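Local coordinates for invasin homolog AafB, Major fimbrial subunit of aggregative adherence fimbria II AafA chimeric construct (Escherichia coli, PDB 4OR1), which serves as a minor pilin of aggregative adherence fimbria II, an immunoglobulin-like subunit of a chaperone-usher fibre that probably contributes to bacterial adhesion, at residues 75-80 with 113-118; 13-18 with 105-110. All coordinates share one frame; numbering follows the deposited sequence.

Both contacts lie in the AafB part of the fusion and reach the same antiparallel sheet, where strands 75-80 and 104-111 are neighbours; strand 115-116 of contact 1 belongs to a small separate sheet with 27-28. Contact 2 is buried in the core. It is wholly apolar in its side-chain chemistry and joins strands 13-19 and 104-111 across a third strand. Contact 1 is only partly buried and lies toward the surface. There a glutamine amide meets strand backbone, and a small apolar patch lies beside it. The centres of the contacts are about 19 Å apart, yet they touch: Arg79 N probably hydrogen-bonds to Met110 O, at 2.6 Å.

Contact 1. Residues 75-80 with 113-118; sequences KLWVRL and GNQWAK
Gln115 lays its side-chain amide against the backbone of Trp77. The amide carbon Gln115 CD is 3.6 Å from Trp77 O and 3.7 Å from Trp77 N. CG of Gln115 stands between its own backbone N and carbonyl carbon (chi1 52°), and the chain beyond is extended. The amide end comes in at the edge of the indole, near CE3, with the two planes 48° apart. One face of that ring carries Lys75 CB, offset toward the rim. Deeper in, Leu76 CD1 meets Ala117 CB at 3.6 Å. The Leu76 side chain crosses that of Gln115 at about a right angle. The contact lies at one end of the immunoglobulin-like domain, where the chain turns after strand 104-111 and forms the short strand 115-116. The short strand pairs with strand 27-28, whose Leu28 touches both Leu76 and Gln115. Gly113, shortly before Gln115, has a positive phi of 75°, and its N is hydrogen-bonded to Asp30 OD1. The same carboxylate oxygen makes a salt bridge with Arg79 NH1, which also makes one with Asp112 OD1.

Contact 2. Residues 13-18 with 105-110; sequences TEISLE and VIFDVM
Leu17 and Phe107 meet across one intervening strand, their segment axes approaching to 8.9 Å and running in the same general sense at 40°. No hydrogen bond passes between the two segments. Side chains bridge the gap, mainly the Phe107 ring. Its CG stands between the backbone N and the carbonyl carbon (chi1 65°); the end of the ring lies nearer segment 13-18. Leu17 CD1 touches the ring at CE1, 4.1 Å away. The two side chains cross at about a right angle. The same methyl, Leu17 CD1, also lies 4.4 Å from Val109 CG2. It therefore meets side chains from two positions of strand 104-111. At the tip of the ring, Phe107 CZ has Ile15 CD1 at 4.4 Å and Ser16 O at 4.2 Å. These are loose van der Waals contacts within the hydrophobic core of an immunoglobulin-like pilin domain. Strand 33-41 runs between the two segments and pairs with both, Ser16 with Arg38 and Phe107 with Gly37. Ile50 of strand 47-52 touches Ile15 and Phe107, and Val126 of strand 120-131 touches Leu17 and Phe107. Strand 146-154, the AafA part fused on in this construct, touches Ile15 and Leu17 through Ala148.

Contact 1. Residues 75-80 with 113-118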
loop_
_atom_site.group_PDB
_atom_site.type_symbol
_atom_site.label_atom_id
_atom_site.label_comp_id
_atom_site.label_asym_id
_atom_site.label_seq_id
_atom_site.Cartn_x
_atom_site.Cartn_y
_atom_site.Cartn_z
ATOM N N LYS A 75 11.772 10.998 2.547
ATOM C CA LYS A 75 11.351 9.606 2.648
ATOM C C LYS A 75 10.158 9.481 3.576
ATOM O O LYS A 75 9.969 10.288 4.484
ATOM C CB LYS A 75 12.476 8.703 3.167
ATOM C CG LYS A 75 13.791 8.770 2.408
ATOM C CD LYS A 75 14.779 7.779 3.018
ATOM C CE LYS A 75 16.232 8.079 2.635
ATOM N NZ LYS A 75 16.524 7.724 1.225
ATOM N N LEU A 76 9.368 8.444 3.359
ATOM C CA LEU A 76 8.196 8.207 4.166
ATOM C C LEU A 76 8.201 6.732 4.530
ATOM O O LEU A 76 8.273 5.874 3.649
ATOM C CB LEU A 76 6.967 8.543 3.345
ATOM C CG LEU A 76 5.778 9.118 4.076
ATOM C CD1 LEU A 76 6.067 10.543 4.426
ATOM C CD2 LEU A 76 4.607 9.075 3.145
ATOM N N TRP A 77 8.147 6.425 5.818
ATOM C CA TRP A 77 8.181 5.037 6.236
ATOM C C TRP A 77 6.773 4.575 6.472
ATOM O O TRP A 77 6.053 5.149 7.286
ATOM C CB TRP A 77 9.070 4.856 7.465
ATOM C CG TRP A 77 10.529 4.902 7.099
ATOM C CD1 TRP A 77 11.318 3.845 6.735
ATOM C CD2 TRP A 77 11.355 6.072 7.004
ATOM N NE1 TRP A 77 12.591 4.284 6.427
ATOM C CE2 TRP A 77 12.642 5.643 6.574
ATOM C CE3 TRP A 77 11.135 7.440 7.231
ATOM C CZ2 TRP A 77 13.708 6.532 6.384
ATOM C CZ3 TRP A 77 12.189 8.323 7.032
ATOM C CH2 TRP A 77 13.465 7.864 6.616
ATOM N N VAL A 78 6.363 3.553 5.735
ATOM C CA VAL A 78 4.948 3.204 5.653
ATOM C C VAL A 78 4.783 1.694 5.654
ATOM O O VAL A 78 5.682 0.969 5.206
ATOM C CB VAL A 78 4.297 3.807 4.377
ATOM C CG1 VAL A 78 4.501 5.334 4.339
ATOM C CG2 VAL A 78 4.855 3.171 3.117
ATOM N N ARG A 79 3.649 1.217 6.164
ATOM C CA ARG A 79 3.355 -0.216 6.103
ATOM C C ARG A 79 1.983 -0.508 5.503
ATOM O O ARG A 79 1.075 0.323 5.586
ATOM C CB ARG A 79 3.535 -0.900 7.474
ATOM C CG ARG A 79 2.480 -0.550 8.487
ATOM C CD ARG A 79 2.798 -1.127 9.868
ATOM N NE ARG A 79 1.767 -0.721 10.837
ATOM C CZ ARG A 79 1.902 0.264 11.722
ATOM N NH1 ARG A 79 3.038 0.940 11.806
ATOM N NH2 ARG A 79 0.904 0.561 12.531
ATOM N N LEU A 80 1.860 -1.686 4.889
ATOM C CA LEU A 80 0.602 -2.170 4.337
ATOM C C LEU A 80 -0.162 -3.013 5.327
ATOM O O LEU A 80 0.364 -3.393 6.364
ATOM C CB LEU A 80 0.870 -3.051 3.132
ATOM C CG LEU A 80 0.975 -2.384 1.764
ATOM C CD1 LEU A 80 1.447 -3.393 0.749
ATOM C CD2 LEU A 80 -0.352 -1.810 1.329
ATOM N N GLY A 113 5.591 3.861 12.283
ATOM C CA GLY A 113 6.229 4.596 13.379
ATOM C C GLY A 113 6.052 6.106 13.243
ATOM O O GLY A 113 5.789 6.608 12.136
ATOM N N ASN A 114 6.198 6.833 14.360
ATOM C CA ASN A 114 6.110 8.297 14.348
ATOM C C ASN A 114 7.223 8.902 13.523
ATOM O O ASN A 114 8.367 8.445 13.599
ATOM C CB ASN A 114 6.196 8.865 15.757
ATOM C CG ASN A 114 5.002 8.529 16.589
ATOM O OD1 ASN A 114 3.915 8.280 16.073
ATOM N ND2 ASN A 114 5.181 8.544 17.898
ATOM N N GLN A 115 6.892 9.930 12.743
ATOM C CA GLN A 115 7.870 10.580 11.873
ATOM C C GLN A 115 7.450 11.988 11.465
ATOM O O GLN A 115 6.263 12.333 11.487
ATOM C CB GLN A 115 8.144 9.728 10.626
ATOM C CG GLN A 115 6.890 9.317 9.865
ATOM C CD GLN A 115 7.143 8.209 8.860
ATOM O OE1 GLN A 115 6.805 7.052 9.100
ATOM N NE2 GLN A 115 7.746 8.554 7.741
ATOM N N TRP A 116 8.439 12.794 11.088
ATOM C CA TRP A 116 8.204 14.134 10.589
ATOM C C TRP A 116 8.532 14.136 9.108
ATOM O O TRP A 116 9.703 14.044 8.728
ATOM C CB TRP A 116 9.092 15.133 11.334
ATOM C CG TRP A 116 8.654 15.378 12.745
ATOM C CD1 TRP A 116 8.894 14.583 13.830
ATOM C CD2 TRP A 116 7.890 16.488 13.224
ATOM N NE1 TRP A 116 8.322 15.127 14.954
ATOM C CE2 TRP A 116 7.700 16.297 14.611
ATOM C CE3 TRP A 116 7.340 17.623 12.614
ATOM C CZ2 TRP A 116 6.988 17.197 15.401
ATOM C CZ3 TRP A 116 6.630 18.520 13.402
ATOM C CH2 TRP A 116 6.460 18.299 14.781
ATOM N N ALA A 117 7.500 14.229 8.271
ATOM C CA ALA A 117 7.678 14.166 6.818
ATOM C C ALA A 117 8.027 15.532 6.275
ATOM O O ALA A 117 7.376 16.510 6.612
ATOM C CB ALA A 117 6.420 13.656 6.150
ATOM N N LYS A 118 9.059 15.600 5.435
ATOM C CA LYS A 118 9.347 16.812 4.680
ATOM C C LYS A 118 8.128 17.122 3.804
ATOM O O LYS A 118 7.456 16.200 3.324
ATOM C CB LYS A 118 10.597 16.622 3.824
#

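Contact 2. Residues 13-18 with 105-110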
loop_
_atom_site.group_PDB
_atom_site.type_symbol
_atom_site.label_atom_id
_atom_site.label_comp_id
_atom_site.label_asym_id
_atom_site.label_seq_id
_atom_site.Cartn_x
_atom_site.Cartn_y
_atom_site.Cartn_z
ATOM N N THR A 13 -9.958 -8.833 -12.525
ATOM C CA THR A 13 -9.137 -8.330 -11.425
ATOM C C THR A 13 -8.994 -6.815 -11.500
ATOM O O THR A 13 -8.209 -6.316 -12.311
ATOM C CB THR A 13 -7.717 -8.947 -11.470
ATOM O OG1 THR A 13 -7.806 -10.372 -11.395
ATOM C CG2 THR A 13 -6.867 -8.450 -10.320
ATOM N N GLU A 14 -9.734 -6.083 -10.666
ATOM C CA GLU A 14 -9.546 -4.625 -10.595
ATOM C C GLU A 14 -9.140 -4.087 -9.201
ATOM O O GLU A 14 -9.632 -4.546 -8.159
ATOM C CB GLU A 14 -10.737 -3.866 -11.198
ATOM C CG GLU A 14 -11.891 -3.653 -10.254
ATOM C CD GLU A 14 -12.842 -2.595 -10.747
ATOM O OE1 GLU A 14 -12.836 -1.487 -10.167
ATOM O OE2 GLU A 14 -13.580 -2.869 -11.719
ATOM N N ILE A 15 -8.224 -3.117 -9.212
ATOM C CA ILE A 15 -7.617 -2.584 -7.992
ATOM C C ILE A 15 -7.695 -1.063 -7.969
ATOM O O ILE A 15 -7.492 -0.393 -8.989
ATOM C CB ILE A 15 -6.144 -3.030 -7.856
ATOM C CG1 ILE A 15 -5.525 -2.507 -6.552
ATOM C CG2 ILE A 15 -5.333 -2.591 -9.080
ATOM C CD1 ILE A 15 -4.118 -3.028 -6.269
ATOM N N SER A 16 -7.989 -0.525 -6.795
ATOM C CA SER A 16 -8.062 0.908 -6.642
ATOM C C SER A 16 -7.406 1.318 -5.334
ATOM O O SER A 16 -7.442 0.573 -4.352
ATOM C CB SER A 16 -9.518 1.369 -6.688
ATOM O OG SER A 16 -10.198 0.981 -5.508
ATOM N N LEU A 17 -6.818 2.509 -5.338
ATOM C CA LEU A 17 -6.185 3.078 -4.165
ATOM C C LEU A 17 -6.583 4.562 -4.029
ATOM O O LEU A 17 -6.527 5.315 -5.005
ATOM C CB LEU A 17 -4.670 2.912 -4.298
ATOM C CG LEU A 17 -3.730 3.503 -3.248
ATOM C CD1 LEU A 17 -3.966 2.889 -1.880
ATOM C CD2 LEU A 17 -2.287 3.325 -3.699
ATOM N N GLU A 18 -6.978 4.974 -2.824
ATOM C CA GLU A 18 -7.463 6.333 -2.574
ATOM C C GLU A 18 -6.766 6.971 -1.387
ATOM O O GLU A 18 -6.871 6.469 -0.265
ATOM C CB GLU A 18 -8.970 6.328 -2.300
ATOM C CG GLU A 18 -9.842 5.865 -3.455
ATOM C CD GLU A 18 -9.655 6.694 -4.715
ATOM O OE1 GLU A 18 -9.394 7.915 -4.599
ATOM O OE2 GLU A 18 -9.772 6.116 -5.821
ATOM N N VAL A 105 -11.325 -7.350 -0.921
ATOM C CA VAL A 105 -10.689 -6.991 0.350
ATOM C C VAL A 105 -10.382 -5.507 0.407
ATOM O O VAL A 105 -10.170 -4.860 -0.624
ATOM C CB VAL A 105 -9.363 -7.735 0.590
ATOM C CG1 VAL A 105 -9.618 -9.203 0.827
ATOM C CG2 VAL A 105 -8.410 -7.520 -0.575
ATOM N N ILE A 106 -10.356 -4.981 1.624
ATOM C CA ILE A 106 -9.883 -3.633 1.877
ATOM C C ILE A 106 -8.455 -3.736 2.413
ATOM O O ILE A 106 -8.125 -4.679 3.133
ATOM C CB ILE A 106 -10.798 -2.901 2.900
ATOM C CG1 ILE A 106 -12.243 -2.808 2.389
ATOM C CG2 ILE A 106 -10.253 -1.515 3.237
ATOM C CD1 ILE A 106 -12.389 -2.104 1.049
ATOM N N PHE A 107 -7.605 -2.787 2.039
ATOM C CA PHE A 107 -6.273 -2.688 2.627
ATOM C C PHE A 107 -5.878 -1.228 2.867
ATOM O O PHE A 107 -6.418 -0.313 2.222
ATOM C CB PHE A 107 -5.238 -3.399 1.757
ATOM C CG PHE A 107 -5.045 -2.773 0.414
ATOM C CD1 PHE A 107 -4.174 -1.701 0.254
ATOM C CD2 PHE A 107 -5.733 -3.255 -0.697
ATOM C CE1 PHE A 107 -3.996 -1.111 -0.995
ATOM C CE2 PHE A 107 -5.563 -2.679 -1.951
ATOM C CZ PHE A 107 -4.690 -1.605 -2.101
ATOM N N ASP A 108 -4.942 -1.025 3.797
ATOM C CA ASP A 108 -4.505 0.313 4.190
ATOM C C ASP A 108 -2.996 0.503 4.012
ATOM O O ASP A 108 -2.214 -0.434 4.192
ATOM C CB ASP A 108 -4.886 0.590 5.650
ATOM C CG ASP A 108 -6.393 0.705 5.865
ATOM O OD1 ASP A 108 -7.068 1.444 5.125
ATOM O OD2 ASP A 108 -6.909 0.064 6.801
ATOM N N VAL A 109 -2.602 1.722 3.654
ATOM C CA VAL A 109 -1.211 2.140 3.711
ATOM C C VAL A 109 -1.067 3.061 4.911
ATOM O O VAL A 109 -1.733 4.098 4.983
ATOM C CB VAL A 109 -0.810 2.910 2.454
ATOM C CG1 VAL A 109 0.629 3.411 2.565
ATOM C CG2 VAL A 109 -0.960 2.034 1.228
ATOM N N MET A 110 -0.205 2.688 5.850
ATOM C CA MET A 110 -0.103 3.419 7.117
ATOM C C MET A 110 1.292 3.936 7.390
ATOM O O MET A 110 2.289 3.339 6.962
ATOM C CB MET A 110 -0.503 2.545 8.298
ATOM C CG MET A 110 -1.929 2.048 8.275
ATOM S SD MET A 110 -2.144 0.645 9.388
ATOM C CE MET A 110 -1.404 -0.666 8.405
#